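Local coordinates for gala protein type 1, 3 or 4 (Legionella pneumophila subsp. pneumophila, PDB 4XA9) that is a leucine-rich repeat protein that may bind small GTPases and stimulate their GTPase activity, at residues 74-79 with 98-103; 118-123 with 138-143; 196-201 with 215-220. All coordinates share one frame; numbering follows the deposited sequence.

Interaction 1: residues 74-79 with 98-103; sequences ISHNNI and VSFNEI
H76 and F100 lie side by side and point the same way, their rings in an offset stack with planes 14° apart and centroids at 4.1 Å. The overlap is partial: CE1 of H76 sits 3.3 Å from F100 CG, near the rim of the phenyl face, and F100 CB in turn lies over the imidazole as a CH-pi contact. In both residues CG stands anti to the carbonyl carbon (chi1 -63°), and the shared torsion brings the two rings out in the same direction. The row goes on in the same chain, with H52 stacked on H76 and Y124 meeting F100, and an aromatic side chain of another protein chain meets H76 edge-to-face.

Beside the ring pair, the amide of N101 turns both its ends toward 74-79. Its OD1 accepts from I79 N at 3.0 Å in a nearly straight bond (170°), while ND2 donates to I74 O at 2.9 Å, with that oxygen close to the amide plane. The carbonyl of I74 is gripped twice, because N77 ND2 reaches it from the opposite face of its plane. N77 OD1 is itself taken by I55 N, so the same side chain also ties 74-79 to the preceding loop. A backbone bond from H76 N to S99 O joins the loops beside the rings.

The rest of the contact is apolar. V98 CG1 touches I74 CG2 at 4.0 Å and also meets I79 CD1, the side chains of V98 and I79 crossing at about a right angle; I79 CG1 lies against the amide of N101. Equivalent asparagines in successive turns, each bonding the backbone of its neighbour, form the asparagine ladder of the leucine-rich repeat solenoid.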
# COMPACT_ATOMS: atom_id res chain seq x y z
N ILE A 74 3.08 5.33 -13.99
CA ILE A 74 4.42 4.76 -14.09
C ILE A 74 4.97 4.48 -12.69
O ILE A 74 6.17 4.51 -12.44
CB ILE A 74 5.36 5.70 -14.91
CG1 ILE A 74 6.60 4.93 -15.39
CG2 ILE A 74 5.68 6.99 -14.15
CD1 ILE A 74 7.44 5.67 -16.41
N SER A 75 4.06 4.16 -11.77
CA SER A 75 4.45 3.82 -10.41
C SER A 75 5.28 2.53 -10.38
O SER A 75 5.24 1.75 -11.32
CB SER A 75 3.23 3.68 -9.49
OG SER A 75 2.37 2.62 -9.89
N HIS A 76 6.03 2.34 -9.31
CA HIS A 76 6.85 1.14 -9.11
C HIS A 76 7.81 0.89 -10.26
O HIS A 76 7.88 -0.22 -10.80
CB HIS A 76 5.95 -0.08 -8.88
CG HIS A 76 5.11 0.02 -7.66
ND1 HIS A 76 5.54 -0.40 -6.42
CD2 HIS A 76 3.85 0.50 -7.47
CE1 HIS A 76 4.59 -0.19 -5.53
NE2 HIS A 76 3.55 0.35 -6.14
N ASN A 77 8.52 1.93 -10.64
CA ASN A 77 9.67 1.82 -11.53
C ASN A 77 10.90 2.40 -10.83
O ASN A 77 10.96 2.38 -9.60
CB ASN A 77 9.40 2.51 -12.86
CG ASN A 77 8.52 1.68 -13.78
OD1 ASN A 77 9.01 0.84 -14.53
ND2 ASN A 77 7.21 1.91 -13.72
N ASN A 78 11.85 2.92 -11.59
CA ASN A 78 13.05 3.51 -10.99
C ASN A 78 13.44 4.82 -11.67
O ASN A 78 14.60 5.01 -12.03
CB ASN A 78 14.21 2.51 -11.07
CG ASN A 78 15.43 2.95 -10.27
OD1 ASN A 78 15.30 3.57 -9.21
ND2 ASN A 78 16.62 2.64 -10.78
N ILE A 79 12.48 5.72 -11.86
CA ILE A 79 12.75 6.88 -12.71
C ILE A 79 13.49 7.97 -11.95
O ILE A 79 14.17 8.80 -12.55
CB ILE A 79 11.46 7.46 -13.33
CG1 ILE A 79 10.64 8.23 -12.28
CG2 ILE A 79 10.65 6.35 -14.01
CD1 ILE A 79 9.40 8.90 -12.86
N VAL A 98 3.39 8.65 -10.08
CA VAL A 98 4.82 8.36 -10.02
C VAL A 98 5.18 7.73 -8.67
O VAL A 98 6.33 7.84 -8.23
CB VAL A 98 5.69 9.63 -10.21
CG1 VAL A 98 5.63 10.10 -11.66
CG2 VAL A 98 5.26 10.73 -9.26
N SER A 99 4.20 7.10 -8.03
CA SER A 99 4.42 6.49 -6.72
C SER A 99 5.55 5.46 -6.78
O SER A 99 5.76 4.83 -7.81
CB SER A 99 3.13 5.84 -6.22
OG SER A 99 2.07 6.78 -6.19
N PHE A 100 6.28 5.32 -5.67
CA PHE A 100 7.34 4.31 -5.56
C PHE A 100 8.39 4.42 -6.66
O PHE A 100 8.63 3.45 -7.39
CB PHE A 100 6.73 2.90 -5.56
CG PHE A 100 5.83 2.64 -4.38
CD1 PHE A 100 4.48 2.99 -4.43
CD2 PHE A 100 6.33 2.05 -3.23
CE1 PHE A 100 3.65 2.75 -3.33
CE2 PHE A 100 5.50 1.81 -2.13
CZ PHE A 100 4.16 2.16 -2.18
N ASN A 101 9.00 5.59 -6.78
CA ASN A 101 10.03 5.81 -7.80
C ASN A 101 11.25 6.55 -7.26
O ASN A 101 12.13 6.92 -8.03
CB ASN A 101 9.46 6.60 -8.98
CG ASN A 101 8.96 5.71 -10.09
OD1 ASN A 101 9.76 5.14 -10.84
ND2 ASN A 101 7.65 5.61 -10.23
N GLU A 102 11.28 6.76 -5.95
CA GLU A 102 12.34 7.53 -5.30
C GLU A 102 12.57 8.89 -5.95
O GLU A 102 13.72 9.31 -6.12
CB GLU A 102 13.65 6.74 -5.30
CG GLU A 102 13.51 5.30 -4.82
CD GLU A 102 14.85 4.59 -4.72
OE1 GLU A 102 15.90 5.26 -4.77
OE2 GLU A 102 14.86 3.34 -4.59
N ILE A 103 11.50 9.59 -6.33
CA ILE A 103 11.68 10.86 -7.03
C ILE A 103 12.16 11.97 -6.09
O ILE A 103 12.77 12.93 -6.53
CB ILE A 103 10.40 11.33 -7.75
CG1 ILE A 103 9.34 11.80 -6.74
CG2 ILE A 103 9.85 10.23 -8.67
CD1 ILE A 103 8.13 12.45 -7.40
O HOH W 1 14.17 1.39 -6.81

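Interaction 2: residues 118-123 with 138-143; sequences ITLYAL and SNLKKI
L120 and I143 pair across two neighbouring parallel strands, 119-121 and 142-144, which helix 129-135 links in a beta-alpha-beta unit of the leucine-rich repeat solenoid. The tight part of the contact is the backbone and the inner face. L120 N donates to K142 O at 2.9 Å, and the same carbonyl oxygen receives a CA-H...O contact from T119. One step earlier, I118 O takes two donors, K141 N at 2.8 Å in its carbonyl plane and the longer K142 N nearly along the C=O axis; both bonds hold the chain just where it enters strand 142-144. On the inner face, L140 CD2 packs against L120 CB at 3.9 Å, and L120 runs on to L111 of helix 104-113. I143 reaches the same leucine more distantly through CG2.

The other face lies nearer solvent. There T119 and K142 stand next to each other, and the methyl CG2 of T119 lies along the aliphatic part of the lysine, 3.9 Å from its CD. Looser and further out at the edge, the exposed pair I118 and K141 run side by side in the same direction, with I118 CG2 against K141 CG and CD. Y121 belongs to this outer side too, and its ring is stacked by a polar side chain of another protein chain.

K142 leaves its backbone with CG anti to N (chi1 173°) and stays fully extended to its tip. That straight chain carries it across T119 to the end of the tyrosine, where NZ donates to Y121 OH at 3.0 Å.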
# COMPACT_ATOMS: atom_id res chain seq x y z
N ILE A 118 -3.09 18.14 -13.07
CA ILE A 118 -4.30 18.29 -12.27
C ILE A 118 -4.30 17.32 -11.08
O ILE A 118 -4.69 17.68 -9.97
CB ILE A 118 -5.56 18.04 -13.11
CG1 ILE A 118 -5.55 18.90 -14.37
CG2 ILE A 118 -6.80 18.35 -12.29
CD1 ILE A 118 -6.73 18.64 -15.29
N THR A 119 -3.85 16.09 -11.33
CA THR A 119 -3.83 15.05 -10.31
C THR A 119 -2.48 14.37 -10.22
O THR A 119 -1.92 13.95 -11.23
CB THR A 119 -4.90 13.98 -10.58
OG1 THR A 119 -6.21 14.57 -10.48
CG2 THR A 119 -4.79 12.84 -9.59
N LEU A 120 -1.94 14.27 -9.00
CA LEU A 120 -0.65 13.62 -8.79
C LEU A 120 -0.70 12.57 -7.69
O LEU A 120 -1.04 12.86 -6.54
CB LEU A 120 0.42 14.66 -8.46
CG LEU A 120 1.82 14.10 -8.15
CD1 LEU A 120 2.40 13.39 -9.37
CD2 LEU A 120 2.76 15.19 -7.66
N TYR A 121 -0.37 11.33 -8.06
CA TYR A 121 -0.16 10.27 -7.09
C TYR A 121 1.34 10.10 -6.94
O TYR A 121 2.04 9.87 -7.93
CB TYR A 121 -0.80 8.95 -7.54
CG TYR A 121 -2.28 9.05 -7.85
CD1 TYR A 121 -3.22 8.85 -6.86
CD2 TYR A 121 -2.72 9.35 -9.13
CE1 TYR A 121 -4.57 8.94 -7.13
CE2 TYR A 121 -4.07 9.44 -9.42
CZ TYR A 121 -4.99 9.23 -8.41
OH TYR A 121 -6.34 9.32 -8.69
N ALA A 122 1.84 10.23 -5.71
CA ALA A 122 3.27 10.16 -5.50
C ALA A 122 3.58 9.49 -4.17
O ALA A 122 4.44 9.95 -3.42
CB ALA A 122 3.90 11.56 -5.54
N LEU A 123 2.86 8.41 -3.89
CA LEU A 123 3.04 7.66 -2.65
C LEU A 123 4.47 7.15 -2.56
O LEU A 123 5.08 6.80 -3.58
CB LEU A 123 2.08 6.47 -2.59
CG LEU A 123 0.57 6.69 -2.42
CD1 LEU A 123 -0.05 7.26 -3.69
CD2 LEU A 123 -0.10 5.38 -2.06
N SER A 138 1.86 24.62 -6.12
CA SER A 138 1.41 24.02 -7.37
C SER A 138 -0.03 24.38 -7.68
O SER A 138 -0.71 24.99 -6.86
CB SER A 138 1.55 22.50 -7.32
OG SER A 138 0.58 21.97 -6.44
N ASN A 139 -0.49 23.98 -8.86
CA ASN A 139 -1.88 24.17 -9.26
C ASN A 139 -2.67 22.86 -9.19
O ASN A 139 -3.75 22.75 -9.77
CB ASN A 139 -1.97 24.76 -10.67
CG ASN A 139 -1.54 26.21 -10.73
OD1 ASN A 139 -1.77 26.98 -9.79
ND2 ASN A 139 -0.91 26.60 -11.83
N LEU A 140 -2.13 21.88 -8.48
CA LEU A 140 -2.75 20.57 -8.37
C LEU A 140 -4.11 20.63 -7.68
O LEU A 140 -4.27 21.33 -6.68
CB LEU A 140 -1.82 19.60 -7.62
CG LEU A 140 -0.59 19.16 -8.42
CD1 LEU A 140 0.46 18.55 -7.50
CD2 LEU A 140 -1.00 18.16 -9.50
N LYS A 141 -5.08 19.89 -8.22
CA LYS A 141 -6.38 19.78 -7.58
C LYS A 141 -6.44 18.58 -6.64
O LYS A 141 -7.16 18.60 -5.64
CB LYS A 141 -7.48 19.68 -8.64
CG LYS A 141 -7.64 20.94 -9.47
CD LYS A 141 -8.95 20.93 -10.24
CE LYS A 141 -9.19 22.27 -10.92
NZ LYS A 141 -10.60 22.40 -11.39
N LYS A 142 -5.67 17.54 -6.96
CA LYS A 142 -5.61 16.34 -6.13
C LYS A 142 -4.18 15.84 -5.97
O LYS A 142 -3.45 15.71 -6.95
CB LYS A 142 -6.48 15.23 -6.73
CG LYS A 142 -6.34 13.89 -6.01
CD LYS A 142 -7.25 12.82 -6.62
CE LYS A 142 -7.09 11.49 -5.88
NZ LYS A 142 -8.01 10.45 -6.41
N ILE A 143 -3.79 15.55 -4.73
CA ILE A 143 -2.48 14.97 -4.45
C ILE A 143 -2.62 13.81 -3.46
O ILE A 143 -3.29 13.93 -2.43
CB ILE A 143 -1.47 15.99 -3.85
CG1 ILE A 143 -1.70 17.40 -4.40
CG2 ILE A 143 -0.03 15.55 -4.15
CD1 ILE A 143 -0.67 18.40 -3.89

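Interaction 3: residues 196-201 with 215-220; sequences NAITDK and LHLGSN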
# COMPACT_ATOMS: atom_id res chain seq x y z
N ASN A 196 -1.56 8.29 11.25
CA ASN A 196 -0.73 9.39 11.65
C ASN A 196 -0.75 9.45 13.20
O ASN A 196 -0.94 8.50 13.81
CB ASN A 196 -1.17 10.68 11.01
CG ASN A 196 -0.70 10.82 9.57
OD1 ASN A 196 0.44 10.61 9.27
ND2 ASN A 196 -1.61 11.15 8.70
N ALA A 197 -0.53 10.61 13.79
CA ALA A 197 -0.57 10.75 15.24
C ALA A 197 -1.62 11.75 15.67
O ALA A 197 -1.38 12.58 16.55
CB ALA A 197 0.79 11.16 15.78
N ILE A 198 -2.79 11.69 15.04
CA ILE A 198 -3.83 12.67 15.29
C ILE A 198 -4.70 12.25 16.47
O ILE A 198 -5.06 11.08 16.61
CB ILE A 198 -4.68 12.87 14.01
CG1 ILE A 198 -3.77 13.35 12.88
CG2 ILE A 198 -5.82 13.84 14.25
CD1 ILE A 198 -4.47 13.52 11.57
N THR A 199 -5.04 13.21 17.34
CA THR A 199 -5.82 12.88 18.53
C THR A 199 -7.15 13.61 18.56
O THR A 199 -7.54 14.24 17.57
CB THR A 199 -5.06 13.23 19.84
OG1 THR A 199 -5.01 14.65 20.00
CG2 THR A 199 -3.64 12.67 19.80
N ASP A 200 -7.85 13.51 19.69
CA ASP A 200 -9.11 14.22 19.89
C ASP A 200 -8.96 15.74 19.78
O ASP A 200 -9.92 16.44 19.51
CB ASP A 200 -9.71 13.88 21.27
CG ASP A 200 -10.25 12.47 21.33
OD1 ASP A 200 -10.48 11.86 20.27
OD2 ASP A 200 -10.46 11.98 22.46
N LYS A 201 -7.74 16.23 20.00
CA LYS A 201 -7.46 17.66 19.90
C LYS A 201 -7.81 18.27 18.53
O LYS A 201 -8.15 19.45 18.44
CB LYS A 201 -5.99 17.94 20.20
CG LYS A 201 -5.75 18.74 21.47
CD LYS A 201 -4.51 19.62 21.33
CE LYS A 201 -4.69 20.64 20.20
NZ LYS A 201 -3.51 21.54 20.04
N LEU A 215 -13.90 12.63 5.06
CA LEU A 215 -12.80 12.73 6.01
C LEU A 215 -12.44 11.36 6.57
O LEU A 215 -13.24 10.73 7.25
CB LEU A 215 -13.16 13.69 7.16
CG LEU A 215 -12.16 13.89 8.30
CD1 LEU A 215 -10.83 14.40 7.79
CD2 LEU A 215 -12.71 14.83 9.38
N HIS A 216 -11.23 10.89 6.25
CA HIS A 216 -10.74 9.61 6.76
C HIS A 216 -9.63 9.83 7.78
O HIS A 216 -8.59 10.40 7.45
CB HIS A 216 -10.22 8.73 5.61
CG HIS A 216 -11.29 8.23 4.69
ND1 HIS A 216 -11.05 7.26 3.74
CD2 HIS A 216 -12.59 8.57 4.56
CE1 HIS A 216 -12.17 7.02 3.07
NE2 HIS A 216 -13.12 7.80 3.55
N LEU A 217 -9.87 9.38 9.00
CA LEU A 217 -8.91 9.54 10.08
C LEU A 217 -8.62 8.21 10.77
O LEU A 217 -8.38 8.16 11.98
CB LEU A 217 -9.42 10.56 11.11
CG LEU A 217 -9.45 12.02 10.66
CD1 LEU A 217 -10.20 12.89 11.67
CD2 LEU A 217 -8.04 12.53 10.47
N GLY A 218 -8.66 7.13 10.00
CA GLY A 218 -8.44 5.80 10.55
C GLY A 218 -7.07 5.62 11.20
O GLY A 218 -6.11 6.32 10.85
N SER A 219 -6.99 4.70 12.15
CA SER A 219 -5.73 4.31 12.77
C SER A 219 -4.92 5.49 13.28
O SER A 219 -3.73 5.60 13.01
CB SER A 219 -4.89 3.49 11.80
OG SER A 219 -5.55 2.28 11.47
N ASN A 220 -5.59 6.40 13.98
CA ASN A 220 -4.90 7.46 14.70
C ASN A 220 -5.09 7.21 16.19
O ASN A 220 -5.16 6.06 16.62
CB ASN A 220 -5.41 8.83 14.27
CG ASN A 220 -4.83 9.29 12.93
OD1 ASN A 220 -3.67 9.69 12.86
ND2 ASN A 220 -5.63 9.25 11.88
O HOH W 2 -0.69 5.87 13.34
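The loops that follow the neighbouring strands 190-192 and 214-216 of the leucine-rich repeat solenoid meet here in a small, buried, mainly polar contact, in which the side chain of N220 reaches back to 196-201. N220 OD1 lies among the backbone amides of that loop. It accepts from I198 N at 3.1 Å in a fairly straight bond (166°), the donor standing above the plane of the carboxamide, and more weakly from N196 N. With CG anti to the carbonyl carbon (chi1 -79°), the amide also turns ND2 back onto its own loop, where it donates to L217 O at 3.0 Å. The same nitrogen bonds L193 O of the preceding turn.

I198 flanks the amide on the apolar side: its CB is 3.7 Å from N220 CG, and its CD1 meets L217 CD2 at 3.9 Å, the two side chains crossing at about a right angle. A water bridges the loops by donating to N196 O at 2.7 Å and to S219 O. N196 repeats the pattern one turn earlier, its OD1 bonded to C172 N and V174 N. A buried carboxamide thus supplies the donors and acceptor that the irregular backbone of both turns needs.

How the interactions relate
Interactions 1 and 3 join the same elements of successive repeats, the loops between strand and helix, and both are buried and centred on an asparagine. Interaction 2 is partly buried and pairs the strands themselves through parallel-strand backbone bonds, with leucine and isoleucine side chains on the buried face and a lysine-tyrosine pair outside. Interactions 1 and 2 adjoin, their centres 15 Å apart: V98 N lies 2.8 Å from Y121 O, a probable hydrogen bond that passes from one to the next. Interaction 3 stands apart, about 11 Å from interaction 2 at the nearest atoms, although both reach the same sheet. An aromatic stack distinguishes 74-79 with 98-103; a water bridge between backbone carbonyls distinguishes 196-201 with 215-220.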